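Local coordinates for ATP phosphoribosyltransferase regulatory subunit (PDB 3OD1), which probably works with the HisG subunit in the first step of histidine biosynthesis and may let histidine feed back on ATP phosphoribosyltransferase activity, at residues I341-E346 / L367-G372; H336-I341 / G362-L367; W41-I46 / G143-L148. One frame throughout, in Å; residues are numbered along the deposited sequence.

Interaction 1 of 3, residues I341-E346 / L367-G372; sequences ILFSNE and LQDLAG
F343 holds CG between the backbone N and the carbonyl carbon (chi1 67°), while L367 holds CG anti to its backbone N (chi1 -179°), and with these settings the phenyl ring and the leucine branch meet on one face of a parallel sheet. Strands 339-343 and 365-369 are the two strands of a beta-alpha-beta crossover, connected through helix 348-359, in the small C-terminal domain of HisZ. The F343 ring leans over its bridge partner D369, whose CA lies 3.8 Å from the ring centroid, over one face but displaced toward the rim: a CH-pi contact. The two side chains cross at about a right angle. CD1 of L367 touches both CD2 of F343, at 3.7 Å, and CG2 of I341, at 4.0 Å, and A351 of helix 348-359 packs on F343 and L367. On the other face CD2 of L342 rests against CG of Q368 at 3.8 Å, with M379 of helix 376-381 touching both. The backbones are laced by Q368 N to I341 O (2.8 Å), F343 N to Q368 O (2.8 Å) and L370 N to F343 O (2.9 Å), the last of which carries the pairing just past the end of strand 365-369. The polar side chains of this outer strand also turn to the second subunit: Q368 NE2 bonds D136 and Q368 OE1 bonds R105 there, and D369 OD2 bonds S140, all of that subunit. Q368 NE2 also donates to D369 O, almost in its own amide plane, and G372 N reaches the same oxygen from the opposite face of its carbonyl plane. D369 OD1 accepts from A371 N at 2.8 Å, closing an Asx turn.

Interaction 2 of 3, residues H336-I341 / G362-L367; sequences HEQTCI and GEAVVL
I341 and V365 pack closely at the buried end of this contact, where CD1 of I341 lies 3.7 Å from CG1 of V365. The extended second torsion of I341 (chi2 165°) sends that methyl to the valine, while its CG2 branch serves L367. Between the strands the backbone is equally tight. V366 N meets T339 O at 2.7 Å, and the same oxygen takes a CA-H...O contact from V365 CA at 3.2 Å, so one carbonyl is held by two neighbouring groups. I341 N bonds V366 O at 2.8 Å, nearly in line with the carbonyl. This is regular parallel pairing inside the beta-alpha-beta unit that runs from strand 339-343 through helix 348-359 to strand 365-369. Helix 348-359 is ended by a Schellman motif with G362 as its C-prime residue, and the positive phi there leads the chain toward the second strand. On the opposite sheet face C340 SG and V366 CG1 are further apart, at 4.3 Å, with M379 of helix 376-381 and the Y383 side chain touching both residues. At the start of the pairing T339 N still reaches A364 O, at 3.0 Å, from a position tilted out of the carbonyl plane. A364 points its CB at the other segment, touching CG of Q338 at 3.7 Å. The loose, solvent side belongs to E337, an exposed residue that bends round at chi2 and brings OE1 only to 3.9 Å from A364 CB. Q338 turns its amide elsewhere, and NE2 bonds OD1 of D44 on the second subunit.

Interaction 3 of 3, residues W41-I46 / G143-L148; sequences WGYDMI and GEVIAL
W41 lays one face of its indole over L148, whose CD1 sits 3.5 Å from the centroid of the five-membered ring and almost on the ring normal, a CH-pi contact. The two side chains slide past each other in opposite directions, so the six-membered ring continues to the helix backbone and CH2 of W41 comes to 4.0 Å from CB of A147. CG of L148 is anti to its backbone N (chi1 172°), and its two methyls divide the work: CD1 takes the indole, and CD2 meets CE2 of Y43 at 3.5 Å. E144, extended beyond CG, stands tip to tip with Y43, and its OE2 accepts from Y43 OH at 2.7 Å. The hydroxyl lies well above the carboxylate plane, and the phenol ring and carboxylate are turned 76° apart. The other oxygen, OE1, forms a salt bridge with R105 of strand 104-113. Helix 21-40 followed by strand 44-45 is consistent with motif 1 of class-II aminoacyl-tRNA synthetases, and the loop joining them is packed against helix 139-155, which also lies on L133 of the large sheet. W41 has partners outside this pair, with NE1 bonded to OE2 of E37 in helix 21-40, while R359 of the second subunit makes a cation-pi contact with its ring. An alanine here would probably leave a gap beside L148 CD1, E37 of the same chain without its N-H donor, and R359 of the second subunit without the ring it packs on. A water lies 2.9 Å from W41 O, its link to E144 OE2 being weak.

In the fold
From the N terminus, interaction 3 comes first: the turn after helix 21-40 meets helix 139-155, closing a loop of 96 residues that includes strands 104-113 and 125-134 of the large mixed sheet. It is complete before the other two open. Interactions 2 and 1 follow in the C-terminal domain, each closing the loop that carries helix 348-359; their segments alternate along the chain, so they cross, and they share I341 and L367 as successive stretches of one strand pair. Within the chain interaction 3 lies far off, its nearest atoms about 24 Å from interaction 2. Across the dimer they come together, since L367, shared by interactions 1 and 2, packs on E144 of the second subunit.

Interaction 1 of 3, residues I341-E346 / L367-G372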
loop_
_atom_site.group_PDB
_atom_site.type_symbol
_atom_site.label_atom_id
_atom_site.label_comp_id
_atom_site.label_asym_id
_atom_site.label_seq_id
_atom_site.Cartn_x
_atom_site.Cartn_y
_atom_site.Cartn_z
ATOM N N ILE B 341 28.956 6.588 -7.412
ATOM C CA ILE B 341 30.006 6.702 -8.415
ATOM C C ILE B 341 29.749 7.974 -9.209
ATOM O O ILE B 341 28.706 8.112 -9.843
ATOM C CB ILE B 341 30.017 5.486 -9.374
ATOM C CG1 ILE B 341 30.338 4.199 -8.606
ATOM C CG2 ILE B 341 31.019 5.704 -10.508
ATOM C CD1 ILE B 341 30.018 2.924 -9.378
ATOM N N LEU B 342 30.674 8.917 -9.126
ATOM C CA LEU B 342 30.575 10.164 -9.882
ATOM C C LEU B 342 31.387 10.013 -11.155
ATOM O O LEU B 342 32.562 9.655 -11.107
ATOM C CB LEU B 342 31.125 11.336 -9.064
ATOM C CG LEU B 342 30.369 11.659 -7.774
ATOM C CD1 LEU B 342 31.224 12.512 -6.847
ATOM C CD2 LEU B 342 29.033 12.345 -8.088
ATOM N N PHE B 343 30.772 10.273 -12.299
ATOM C CA PHE B 343 31.512 10.104 -13.540
ATOM C C PHE B 343 31.473 11.326 -14.431
ATOM O O PHE B 343 30.613 12.183 -14.283
ATOM C CB PHE B 343 31.040 8.862 -14.310
ATOM C CG PHE B 343 29.638 8.963 -14.849
ATOM C CD1 PHE B 343 29.409 9.338 -16.163
ATOM C CD2 PHE B 343 28.550 8.655 -14.053
ATOM C CE1 PHE B 343 28.118 9.419 -16.663
ATOM C CE2 PHE B 343 27.252 8.741 -14.548
ATOM C CZ PHE B 343 27.041 9.119 -15.853
ATOM N N SER B 344 32.439 11.410 -15.340
ATOM C CA SER B 344 32.373 12.372 -16.436
ATOM C C SER B 344 32.226 11.618 -17.752
ATOM O O SER B 344 32.275 10.384 -17.786
ATOM C CB SER B 344 33.601 13.278 -16.466
ATOM O OG SER B 344 34.782 12.535 -16.713
ATOM N N ASN B 345 32.053 12.370 -18.831
ATOM C CA ASN B 345 31.685 11.802 -20.119
ATOM C C ASN B 345 32.600 10.674 -20.561
ATOM O O ASN B 345 32.135 9.592 -20.922
ATOM C CB ASN B 345 31.663 12.898 -21.180
ATOM C CG ASN B 345 30.750 12.569 -22.334
ATOM O OD1 ASN B 345 29.704 11.944 -22.152
ATOM N ND2 ASN B 345 31.136 12.993 -23.533
ATOM N N GLU B 346 33.902 10.926 -20.507
ATOM C CA GLU B 346 34.893 10.014 -21.068
ATOM C C GLU B 346 34.979 8.672 -20.359
ATOM O O GLU B 346 35.375 7.681 -20.965
ATOM C CB GLU B 346 36.271 10.677 -21.114
ATOM C CG GLU B 346 36.337 11.857 -22.058
ATOM C CD GLU B 346 37.663 12.587 -21.986
ATOM O OE1 GLU B 346 37.763 13.695 -22.555
ATOM O OE2 GLU B 346 38.603 12.055 -21.355
ATOM N N LEU B 367 24.676 6.094 -9.549
ATOM C CA LEU B 367 25.597 6.381 -10.649
ATOM C C LEU B 367 25.267 7.786 -11.140
ATOM O O LEU B 367 24.180 8.026 -11.655
ATOM C CB LEU B 367 25.399 5.355 -11.762
ATOM C CG LEU B 367 26.266 5.442 -13.020
ATOM C CD1 LEU B 367 27.747 5.359 -12.704
ATOM C CD2 LEU B 367 25.846 4.330 -13.967
ATOM N N GLN B 368 26.182 8.721 -10.906
ATOM C CA GLN B 368 25.878 10.137 -11.043
ATOM C C GLN B 368 26.861 10.880 -11.959
ATOM O O GLN B 368 28.074 10.953 -11.689
ATOM C CB GLN B 368 25.855 10.805 -9.668
ATOM C CG GLN B 368 25.610 12.293 -9.736
ATOM C CD GLN B 368 24.212 12.617 -10.230
ATOM O OE1 GLN B 368 23.220 12.164 -9.662
ATOM N NE2 GLN B 368 24.127 13.398 -11.294
ATOM N N ASP B 369 26.315 11.415 -13.049
ATOM C CA ASP B 369 27.031 12.326 -13.938
ATOM C C ASP B 369 27.360 13.591 -13.185
ATOM O O ASP B 369 26.481 14.273 -12.651
ATOM C CB ASP B 369 26.165 12.648 -15.164
ATOM C CG ASP B 369 26.924 13.406 -16.253
ATOM O OD1 ASP B 369 27.835 14.210 -15.933
ATOM O OD2 ASP B 369 26.580 13.206 -17.441
ATOM N N LEU B 370 28.645 13.911 -13.126
ATOM C CA LEU B 370 29.085 15.040 -12.332
ATOM C C LEU B 370 28.481 16.341 -12.870
ATOM O O LEU B 370 28.209 17.272 -12.114
ATOM C CB LEU B 370 30.607 15.102 -12.324
ATOM C CG LEU B 370 31.212 16.181 -11.443
ATOM C CD1 LEU B 370 31.174 15.734 -9.992
ATOM C CD2 LEU B 370 32.641 16.451 -11.892
ATOM N N ALA B 371 28.265 16.400 -14.179
ATOM C CA ALA B 371 27.626 17.568 -14.776
ATOM C C ALA B 371 26.208 17.812 -14.223
ATOM O O ALA B 371 25.648 18.894 -14.384
ATOM C CB ALA B 371 27.600 17.430 -16.280
ATOM N N GLY B 372 25.633 16.818 -13.552
ATOM C CA GLY B 372 24.280 16.947 -13.023
ATOM C C GLY B 372 24.179 17.310 -11.551
ATOM O O GLY B 372 23.076 17.457 -11.009
#

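Interaction 2 of 3, residues H336-I341 / G362-L367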
loop_
_atom_site.group_PDB
_atom_site.type_symbol
_atom_site.label_atom_id
_atom_site.label_comp_id
_atom_site.label_asym_id
_atom_site.label_seq_id
_atom_site.Cartn_x
_atom_site.Cartn_y
_atom_site.Cartn_z
ATOM N N HIS B 336 22.651 7.537 4.251
ATOM C CA HIS B 336 22.656 6.982 2.903
ATOM C C HIS B 336 23.651 5.836 2.809
ATOM O O HIS B 336 24.824 6.048 2.502
ATOM C CB HIS B 336 22.995 8.058 1.868
ATOM C CG HIS B 336 22.183 9.308 2.007
ATOM N ND1 HIS B 336 22.448 10.452 1.286
ATOM C CD2 HIS B 336 21.115 9.596 2.791
ATOM C CE1 HIS B 336 21.578 11.391 1.615
ATOM N NE2 HIS B 336 20.759 10.896 2.528
ATOM N N GLU B 337 23.170 4.627 3.092
ATOM C CA GLU B 337 23.969 3.409 2.987
ATOM C C GLU B 337 24.616 3.307 1.619
ATOM O O GLU B 337 25.709 2.760 1.470
ATOM C CB GLU B 337 23.089 2.174 3.221
ATOM C CG GLU B 337 23.742 0.837 2.831
ATOM C CD GLU B 337 23.582 0.475 1.348
ATOM O OE1 GLU B 337 22.604 -0.227 1.004
ATOM O OE2 GLU B 337 24.439 0.871 0.527
ATOM N N GLN B 338 23.924 3.842 0.624
ATOM C CA GLN B 338 24.314 3.715 -0.774
ATOM C C GLN B 338 25.754 4.146 -1.075
ATOM O O GLN B 338 26.331 4.988 -0.378
ATOM C CB GLN B 338 23.323 4.487 -1.649
ATOM C CG GLN B 338 21.905 3.907 -1.624
ATOM C CD GLN B 338 20.898 4.815 -0.934
ATOM O OE1 GLN B 338 21.264 5.728 -0.196
ATOM N NE2 GLN B 338 19.618 4.564 -1.178
ATOM N N THR B 339 26.332 3.534 -2.106
ATOM C CA THR B 339 27.590 3.985 -2.689
ATOM C C THR B 339 27.283 4.910 -3.875
ATOM O O THR B 339 26.260 4.742 -4.552
ATOM C CB THR B 339 28.419 2.803 -3.191
ATOM O OG1 THR B 339 28.801 1.981 -2.085
ATOM C CG2 THR B 339 29.655 3.286 -3.880
ATOM N N CYS B 340 28.156 5.885 -4.121
ATOM C CA CYS B 340 27.954 6.836 -5.209
ATOM C C CYS B 340 29.171 6.881 -6.135
ATOM O O CYS B 340 30.281 7.152 -5.696
ATOM C CB CYS B 340 27.671 8.234 -4.657
ATOM S SG CYS B 340 27.472 9.509 -5.926
ATOM N N ILE B 341 28.956 6.588 -7.412
ATOM C CA ILE B 341 30.006 6.702 -8.415
ATOM C C ILE B 341 29.749 7.974 -9.209
ATOM O O ILE B 341 28.706 8.112 -9.843
ATOM C CB ILE B 341 30.017 5.486 -9.374
ATOM C CG1 ILE B 341 30.338 4.199 -8.606
ATOM C CG2 ILE B 341 31.019 5.704 -10.508
ATOM C CD1 ILE B 341 30.018 2.924 -9.378
ATOM N N GLY B 362 24.357 -6.959 -4.671
ATOM C CA GLY B 362 23.428 -6.454 -3.682
ATOM C C GLY B 362 23.851 -5.112 -3.144
ATOM O O GLY B 362 23.272 -4.618 -2.177
ATOM N N GLU B 363 24.862 -4.524 -3.780
ATOM C CA GLU B 363 25.341 -3.194 -3.422
ATOM C C GLU B 363 24.502 -2.124 -4.103
ATOM O O GLU B 363 24.445 -2.061 -5.327
ATOM C CB GLU B 363 26.798 -3.021 -3.840
ATOM C CG GLU B 363 27.798 -3.688 -2.921
ATOM C CD GLU B 363 29.220 -3.525 -3.417
ATOM O OE1 GLU B 363 29.713 -2.375 -3.463
ATOM O OE2 GLU B 363 29.840 -4.553 -3.765
ATOM N N ALA B 364 23.849 -1.285 -3.311
ATOM C CA ALA B 364 23.091 -0.178 -3.862
ATOM C C ALA B 364 24.067 0.899 -4.319
ATOM O O ALA B 364 24.949 1.308 -3.556
ATOM C CB ALA B 364 22.120 0.374 -2.815
ATOM N N VAL B 365 23.901 1.356 -5.562
ATOM C CA VAL B 365 24.805 2.339 -6.152
ATOM C C VAL B 365 24.059 3.483 -6.834
ATOM O O VAL B 365 23.181 3.258 -7.665
ATOM C CB VAL B 365 25.749 1.692 -7.196
ATOM C CG1 VAL B 365 26.761 2.714 -7.696
ATOM C CG2 VAL B 365 26.480 0.507 -6.594
ATOM N N VAL B 366 24.414 4.711 -6.476
ATOM C CA VAL B 366 23.965 5.867 -7.229
ATOM C C VAL B 366 25.044 6.176 -8.272
ATOM O O VAL B 366 26.192 6.442 -7.924
ATOM C CB VAL B 366 23.742 7.094 -6.323
ATOM C CG1 VAL B 366 23.523 8.352 -7.162
ATOM C CG2 VAL B 366 22.553 6.870 -5.397
ATOM N N LEU B 367 24.676 6.094 -9.549
ATOM C CA LEU B 367 25.597 6.381 -10.649
ATOM C C LEU B 367 25.267 7.786 -11.140
ATOM O O LEU B 367 24.180 8.026 -11.655
ATOM C CB LEU B 367 25.399 5.355 -11.762
ATOM C CG LEU B 367 26.266 5.442 -13.020
ATOM C CD1 LEU B 367 27.747 5.359 -12.704
ATOM C CD2 LEU B 367 25.846 4.330 -13.967
#

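Interaction 3 of 3, residues W41-I46 / G143-L148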
loop_
_atom_site.group_PDB
_atom_site.type_symbol
_atom_site.label_atom_id
_atom_site.label_comp_id
_atom_site.label_asym_id
_atom_site.label_seq_id
_atom_site.Cartn_x
_atom_site.Cartn_y
_atom_site.Cartn_z
ATOM N N TRP B 41 2.310 -19.199 8.920
ATOM C CA TRP B 41 1.180 -19.825 9.628
ATOM C C TRP B 41 0.002 -20.118 8.704
ATOM O O TRP B 41 -1.096 -20.435 9.166
ATOM C CB TRP B 41 0.706 -18.940 10.786
ATOM C CG TRP B 41 1.679 -18.822 11.901
ATOM C CD1 TRP B 41 2.990 -18.448 11.811
ATOM C CD2 TRP B 41 1.422 -19.056 13.295
ATOM N NE1 TRP B 41 3.566 -18.444 13.060
ATOM C CE2 TRP B 41 2.623 -18.803 13.989
ATOM C CE3 TRP B 41 0.290 -19.455 14.025
ATOM C CZ2 TRP B 41 2.730 -18.934 15.378
ATOM C CZ3 TRP B 41 0.400 -19.594 15.397
ATOM C CH2 TRP B 41 1.612 -19.337 16.060
ATOM N N GLY B 42 0.216 -19.968 7.403
ATOM C CA GLY B 42 -0.771 -20.357 6.415
ATOM C C GLY B 42 -1.789 -19.311 6.011
ATOM O O GLY B 42 -2.781 -19.634 5.357
ATOM N N TYR B 43 -1.562 -18.054 6.387
ATOM C CA TYR B 43 -2.501 -16.986 6.026
ATOM C C TYR B 43 -2.161 -16.460 4.636
ATOM O O TYR B 43 -0.987 -16.421 4.252
ATOM C CB TYR B 43 -2.497 -15.865 7.081
ATOM C CG TYR B 43 -3.148 -16.291 8.380
ATOM C CD1 TYR B 43 -4.415 -15.830 8.728
ATOM C CD2 TYR B 43 -2.510 -17.176 9.243
ATOM C CE1 TYR B 43 -5.030 -16.231 9.901
ATOM C CE2 TYR B 43 -3.126 -17.601 10.424
ATOM C CZ TYR B 43 -4.384 -17.124 10.741
ATOM O OH TYR B 43 -4.988 -17.516 11.906
ATOM N N ASP B 44 -3.182 -16.107 3.862
ATOM C CA ASP B 44 -2.961 -15.550 2.518
ATOM C C ASP B 44 -3.313 -14.072 2.519
ATOM O O ASP B 44 -4.434 -13.692 2.878
ATOM C CB ASP B 44 -3.850 -16.222 1.470
ATOM C CG ASP B 44 -3.491 -17.677 1.215
ATOM O OD1 ASP B 44 -2.299 -18.030 1.157
ATOM O OD2 ASP B 44 -4.424 -18.463 1.031
HETATM N N MSE B 45 -2.364 -13.242 2.104
HETATM C CA MSE B 45 -2.617 -11.812 1.916
HETATM C C MSE B 45 -3.640 -11.555 0.819
HETATM O O MSE B 45 -3.627 -12.211 -0.223
HETATM C CB MSE B 45 -1.298 -11.106 1.575
HETATM C CG MSE B 45 -0.289 -11.238 2.685
HETATM SE SE MSE B 45 -0.563 -9.799 3.953
HETATM C CE MSE B 45 -0.060 -8.397 2.681
ATOM N N ILE B 46 -4.534 -10.600 1.055
ATOM C CA ILE B 46 -5.423 -10.115 0.007
ATOM C C ILE B 46 -5.392 -8.594 -0.013
ATOM O O ILE B 46 -4.739 -7.971 0.842
ATOM C CB ILE B 46 -6.882 -10.628 0.175
ATOM C CG1 ILE B 46 -7.362 -10.477 1.624
ATOM C CG2 ILE B 46 -6.985 -12.076 -0.285
ATOM C CD1 ILE B 46 -7.715 -9.028 2.011
ATOM N N GLY B 143 -6.586 -19.400 20.487
ATOM C CA GLY B 143 -5.176 -19.401 20.857
ATOM C C GLY B 143 -4.257 -19.119 19.688
ATOM O O GLY B 143 -3.244 -18.429 19.835
ATOM N N GLU B 144 -4.608 -19.645 18.517
ATOM C CA GLU B 144 -3.801 -19.429 17.312
ATOM C C GLU B 144 -3.618 -17.950 16.960
ATOM O O GLU B 144 -2.498 -17.505 16.747
ATOM C CB GLU B 144 -4.383 -20.178 16.108
ATOM C CG GLU B 144 -3.618 -19.934 14.791
ATOM C CD GLU B 144 -4.319 -20.538 13.574
ATOM O OE1 GLU B 144 -5.105 -21.501 13.737
ATOM O OE2 GLU B 144 -4.106 -20.033 12.452
ATOM N N VAL B 145 -4.700 -17.185 16.877
ATOM C CA VAL B 145 -4.538 -15.785 16.473
ATOM C C VAL B 145 -3.745 -14.976 17.502
ATOM O O VAL B 145 -3.020 -14.061 17.138
ATOM C CB VAL B 145 -5.880 -15.082 16.139
ATOM C CG1 VAL B 145 -6.583 -15.795 14.984
ATOM C CG2 VAL B 145 -6.773 -15.013 17.363
ATOM N N ILE B 146 -3.875 -15.308 18.783
ATOM C CA ILE B 146 -3.124 -14.584 19.806
ATOM C C ILE B 146 -1.652 -14.982 19.755
ATOM O O ILE B 146 -0.774 -14.122 19.805
ATOM C CB ILE B 146 -3.700 -14.819 21.225
ATOM C CG1 ILE B 146 -5.088 -14.162 21.356
ATOM C CG2 ILE B 146 -2.743 -14.286 22.270
ATOM C CD1 ILE B 146 -5.815 -14.485 22.679
ATOM N N ALA B 147 -1.397 -16.285 19.630
ATOM C CA ALA B 147 -0.043 -16.817 19.524
ATOM C C ALA B 147 0.681 -16.315 18.277
ATOM O O ALA B 147 1.878 -16.055 18.317
ATOM C CB ALA B 147 -0.063 -18.349 19.563
ATOM N N LEU B 148 -0.040 -16.199 17.168
ATOM C CA LEU B 148 0.528 -15.631 15.954
ATOM C C LEU B 148 0.879 -14.159 16.171
ATOM O O LEU B 148 1.977 -13.725 15.841
ATOM C CB LEU B 148 -0.436 -15.794 14.780
ATOM C CG LEU B 148 -0.091 -15.087 13.461
ATOM C CD1 LEU B 148 1.332 -15.424 13.007
ATOM C CD2 LEU B 148 -1.113 -15.469 12.396
HETATM O O HOH W 1 -1.904 -22.139 11.309
#